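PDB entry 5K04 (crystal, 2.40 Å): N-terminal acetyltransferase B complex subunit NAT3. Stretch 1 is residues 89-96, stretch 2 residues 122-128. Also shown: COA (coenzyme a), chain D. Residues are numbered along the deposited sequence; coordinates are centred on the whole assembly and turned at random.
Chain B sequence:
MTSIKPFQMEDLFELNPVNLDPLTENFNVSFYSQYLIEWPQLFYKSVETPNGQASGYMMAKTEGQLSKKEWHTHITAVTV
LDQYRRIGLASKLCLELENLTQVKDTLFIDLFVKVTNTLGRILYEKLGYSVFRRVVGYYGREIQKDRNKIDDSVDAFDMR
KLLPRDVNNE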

# COMPACT_ATOMS: atom_id res chain seq x y z
N LEU B 89 -10.85 -11.41 21.19
CA LEU B 89 -11.10 -11.07 19.79
C LEU B 89 -10.67 -12.21 18.86
O LEU B 89 -11.40 -12.56 17.92
N ALA B 90 -9.49 -12.79 19.10
CA ALA B 90 -9.06 -13.94 18.33
C ALA B 90 -10.05 -15.09 18.47
O ALA B 90 -10.44 -15.73 17.48
N SER B 91 -10.48 -15.36 19.71
CA SER B 91 -11.48 -16.41 19.93
C SER B 91 -12.78 -16.10 19.18
O SER B 91 -13.43 -17.01 18.65
N LYS B 92 -13.17 -14.82 19.10
CA LYS B 92 -14.40 -14.45 18.39
C LYS B 92 -14.27 -14.68 16.89
O LYS B 92 -15.19 -15.21 16.26
N LEU B 93 -13.13 -14.28 16.31
CA LEU B 93 -12.88 -14.49 14.88
C LEU B 93 -12.93 -15.98 14.52
O LEU B 93 -13.48 -16.35 13.47
N CYS B 94 -12.36 -16.84 15.37
CA CYS B 94 -12.40 -18.27 15.12
C CYS B 94 -13.83 -18.82 15.29
O CYS B 94 -14.28 -19.64 14.48
N LEU B 95 -14.56 -18.33 16.30
CA LEU B 95 -15.92 -18.82 16.55
C LEU B 95 -16.92 -18.35 15.49
O LEU B 95 -17.90 -19.05 15.21
N GLU B 96 -16.70 -17.18 14.88
CA GLU B 96 -17.58 -16.68 13.82
C GLU B 96 -17.62 -17.61 12.61
O GLU B 96 -18.62 -17.63 11.88
N ILE B 122 -3.47 -23.95 23.48
CA ILE B 122 -4.40 -23.71 24.58
C ILE B 122 -5.54 -22.82 24.12
O ILE B 122 -6.71 -23.06 24.45
N LEU B 123 -5.22 -21.76 23.37
CA LEU B 123 -6.23 -20.91 22.76
C LEU B 123 -7.26 -21.75 22.01
O LEU B 123 -8.47 -21.65 22.27
N TYR B 124 -6.80 -22.59 21.09
CA TYR B 124 -7.72 -23.43 20.34
C TYR B 124 -8.35 -24.52 21.20
O TYR B 124 -9.51 -24.89 20.97
N GLU B 125 -7.62 -25.04 22.19
CA GLU B 125 -8.22 -25.99 23.10
C GLU B 125 -9.39 -25.37 23.85
O GLU B 125 -10.42 -26.01 24.05
N LYS B 126 -9.25 -24.10 24.27
CA LYS B 126 -10.34 -23.43 24.95
C LYS B 126 -11.55 -23.25 24.03
O LYS B 126 -12.67 -23.13 24.52
N LEU B 127 -11.33 -23.26 22.72
CA LEU B 127 -12.40 -23.14 21.74
C LEU B 127 -13.02 -24.48 21.36
O LEU B 127 -13.93 -24.51 20.52
N GLY B 128 -12.56 -25.59 21.94
CA GLY B 128 -13.07 -26.91 21.62
C GLY B 128 -12.23 -27.73 20.67
O GLY B 128 -12.60 -28.88 20.37

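This is a small, mostly apolar contact between one helix and the end of another, crossing at -53°, in which a single leucine supplies the largest share of the buried surface while coenzyme A and one water take up the polar groups beside it. No direct hydrogen bond joins the two stretches, and together they bury only 279 Å². The helix axes come no closer than 10.6 Å, so the gap is filled by side chains, and the backbones draw nearest where the second helix gives out, with Ser91 CA and Leu127 CA 7.0 Å apart.

Leu127 is the central piece. Its CA-to-CB bond points toward the first helix, and the m, t rotamer (chi1 -66°, chi2 -178°) spreads its two methyls over three residues spaced along one side of that helix. Leu127 CD1 lies 3.6 Å from Cys94 CB, while Leu127 CD2 reaches Ser91 CB at 3.7 Å and Leu95 CG at 4.0 Å. Leu95, also m, t, starts out sideways, but its end comes nearer and closes the exposed margin of the contact.

Cys94 points toward the second stretch with chi1 m. Its SG sits 3.7 Å from Tyr124 CE1 and 5.0 Å from the ring centroid, 75° off the ring normal, so the sulfur meets the ring at its edge. Tyr124 leaves its backbone sideways, and its m rotamer brings the ring across to this sulfur. On another side of the same ring, Tyr124 CE2 lies 3.7 Å from S1P of coenzyme A, so the tyrosine is shared between helix and cofactor.

Leu123 also points inward, in the t, p rotamer. Leu123 CD2 makes a loose contact with Ala90 CB at 4.4 Å, Leu123 CD1 comes to 3.4 Å from Ser91 OG, and Leu123 CB is 2.9 Å from O4B of coenzyme A. The small side chain of Ala90 leaves a modest footprint here.

The polar chemistry is directed at coenzyme A and one water, from Ala90 and Ser91 on one stretch and Leu123 O and Lys126 on the other. Ala90 N donates to O5A of coenzyme A at 3.0 Å and Ser91 N to O1A at 2.9 Å, while Ser91 OG, with chi1 m, donates to the same O1A at 2.7 Å. That hydroxyl also accepts from water 1, whose O is 2.6 Å from Ser91 OG and 3.2 Å from Leu123 O. The water donates both bonds and so bridges the stretches where they lack a direct one. Lys126 does not touch the first helix: its extended chain leads away, and Lys126 NZ donates to coenzyme A O8A at 2.7 Å, O3B at 3.0 Å and O2B at 3.1 Å.

Gly128 is the first residue after the second helix to leave helical angles, in a Schellman motif, with positive phi and Gly128 N bonded to Glu125 O at 3.0 Å. At these angles a CB would jam against the preceding carbonyl oxygen, which by itself calls for glycine. The rule to read here is economical: a leucine at the helix terminus for packing, with cofactor and water serving the polar atoms.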

# COMPACT_ATOMS: atom_id res chain seq x y z
CB LEU B 89 -10.38 -9.76 19.46
CG LEU B 89 -10.52 -9.23 18.04
CD1 LEU B 89 -11.97 -9.25 17.60
CD2 LEU B 89 -9.95 -7.81 18.00
CB ALA B 90 -7.66 -14.38 18.76
CB SER B 91 -11.72 -16.57 21.43
OG SER B 91 -10.51 -16.89 22.09
CB LYS B 92 -14.77 -13.00 18.68
CG LYS B 92 -15.48 -12.29 17.51
CD LYS B 92 -16.00 -10.88 17.86
CE LYS B 92 -17.49 -10.90 18.17
NZ LYS B 92 -18.33 -11.33 16.98
CB LEU B 93 -11.52 -13.90 14.51
CG LEU B 93 -11.44 -12.37 14.50
CD1 LEU B 93 -9.99 -11.91 14.48
CD2 LEU B 93 -12.18 -11.80 13.30
CB CYS B 94 -11.40 -18.99 16.05
SG CYS B 94 -9.68 -18.60 15.84
CB LEU B 95 -16.36 -18.36 17.93
CG LEU B 95 -15.79 -19.14 19.12
CD1 LEU B 95 -16.41 -18.62 20.42
CD2 LEU B 95 -16.06 -20.64 18.95
CB GLU B 96 -17.11 -15.28 13.41
CG GLU B 96 -17.69 -14.73 12.10
CD GLU B 96 -19.19 -14.43 12.14
OE1 GLU B 96 -19.76 -14.14 11.06
OE2 GLU B 96 -19.80 -14.46 13.24
CB ILE B 122 -3.62 -23.10 25.77
CG1 ILE B 122 -2.72 -24.17 26.41
CG2 ILE B 122 -4.58 -22.47 26.80
CD1 ILE B 122 -1.72 -23.64 27.43
CB LEU B 123 -5.54 -19.91 21.83
CG LEU B 123 -6.31 -19.03 20.84
CD1 LEU B 123 -7.56 -18.49 21.44
CD2 LEU B 123 -5.46 -17.86 20.41
CB TYR B 124 -7.00 -24.02 19.13
CG TYR B 124 -6.60 -22.98 18.11
CD1 TYR B 124 -7.57 -22.24 17.43
CD2 TYR B 124 -5.27 -22.74 17.81
CE1 TYR B 124 -7.20 -21.29 16.48
CE2 TYR B 124 -4.89 -21.79 16.87
CZ TYR B 124 -5.86 -21.07 16.21
OH TYR B 124 -5.50 -20.14 15.27
CB GLU B 125 -7.17 -26.54 24.07
CG GLU B 125 -6.30 -27.59 23.41
CD GLU B 125 -5.22 -28.13 24.29
OE1 GLU B 125 -4.96 -27.53 25.36
OE2 GLU B 125 -4.62 -29.16 23.91
CB LYS B 126 -9.86 -22.09 25.49
CG LYS B 126 -9.05 -22.22 26.78
CD LYS B 126 -8.56 -20.88 27.28
CE LYS B 126 -7.60 -21.06 28.45
NZ LYS B 126 -7.14 -19.75 29.01
CB LEU B 127 -11.87 -22.47 20.48
CG LEU B 127 -11.44 -21.01 20.66
CD1 LEU B 127 -10.97 -20.42 19.34
CD2 LEU B 127 -12.59 -20.19 21.24
N1A COA D . 0.14 -14.92 26.76
C2A COA D . -0.35 -16.03 27.65
N3A COA D . -1.67 -16.55 27.11
C4A COA D . -2.45 -16.03 25.96
C5A COA D . -1.92 -14.76 25.12
C6A COA D . -0.49 -14.24 25.56
N6A COA D . 0.23 -13.22 24.88
N7A COA D . -2.81 -14.50 23.87
C8A COA D . -3.96 -15.55 23.74
N9A COA D . -3.58 -16.44 25.06
C1B COA D . -4.39 -17.84 25.24
C2B COA D . -4.92 -18.14 26.68
O2B COA D . -4.48 -19.19 27.54
C3B COA D . -6.29 -17.59 26.38
O3B COA D . -7.44 -17.38 27.20
P3B COA D . -8.01 -16.43 28.41
O7A COA D . -9.17 -15.65 27.83
O8A COA D . -8.52 -17.44 29.45
O9A COA D . -6.85 -15.56 28.85
C4B COA D . -6.45 -17.65 24.77
O4B COA D . -5.22 -18.05 24.04
C5B COA D . -7.56 -16.78 24.06
O5B COA D . -7.47 -15.36 23.92
P1A COA D . -7.99 -14.12 23.02
O1A COA D . -9.07 -14.64 22.15
O2A COA D . -8.38 -13.01 23.94
O3A COA D . -6.73 -13.71 22.19
P2A COA D . -6.12 -12.47 21.36
O4A COA D . -5.25 -11.70 22.30
O5A COA D . -7.19 -11.76 20.69
O6A COA D . -5.16 -13.26 20.34
CBP COA D . -3.09 -14.41 19.13
CCP COA D . -4.28 -14.39 20.31
CDP COA D . -2.09 -15.75 19.31
CEP COA D . -3.80 -14.37 17.59
CAP COA D . -2.14 -12.96 19.32
OAP COA D . -1.84 -12.56 20.64
C9P COA D . -1.27 -12.58 18.02
O9P COA D . 0.03 -12.94 17.85
N8P COA D . -2.07 -12.35 16.74
C7P COA D . -1.59 -12.88 15.34
C6P COA D . -0.27 -13.74 15.30
C5P COA D . -0.14 -15.28 15.86
O5P COA D . 0.76 -15.64 16.79
N4P COA D . -1.15 -16.23 15.37
C3P COA D . -2.31 -17.05 15.62
C2P COA D . -2.64 -18.04 16.72
S1P COA D . -1.85 -19.61 16.91
O HOH W 1 -9.74 -19.01 23.46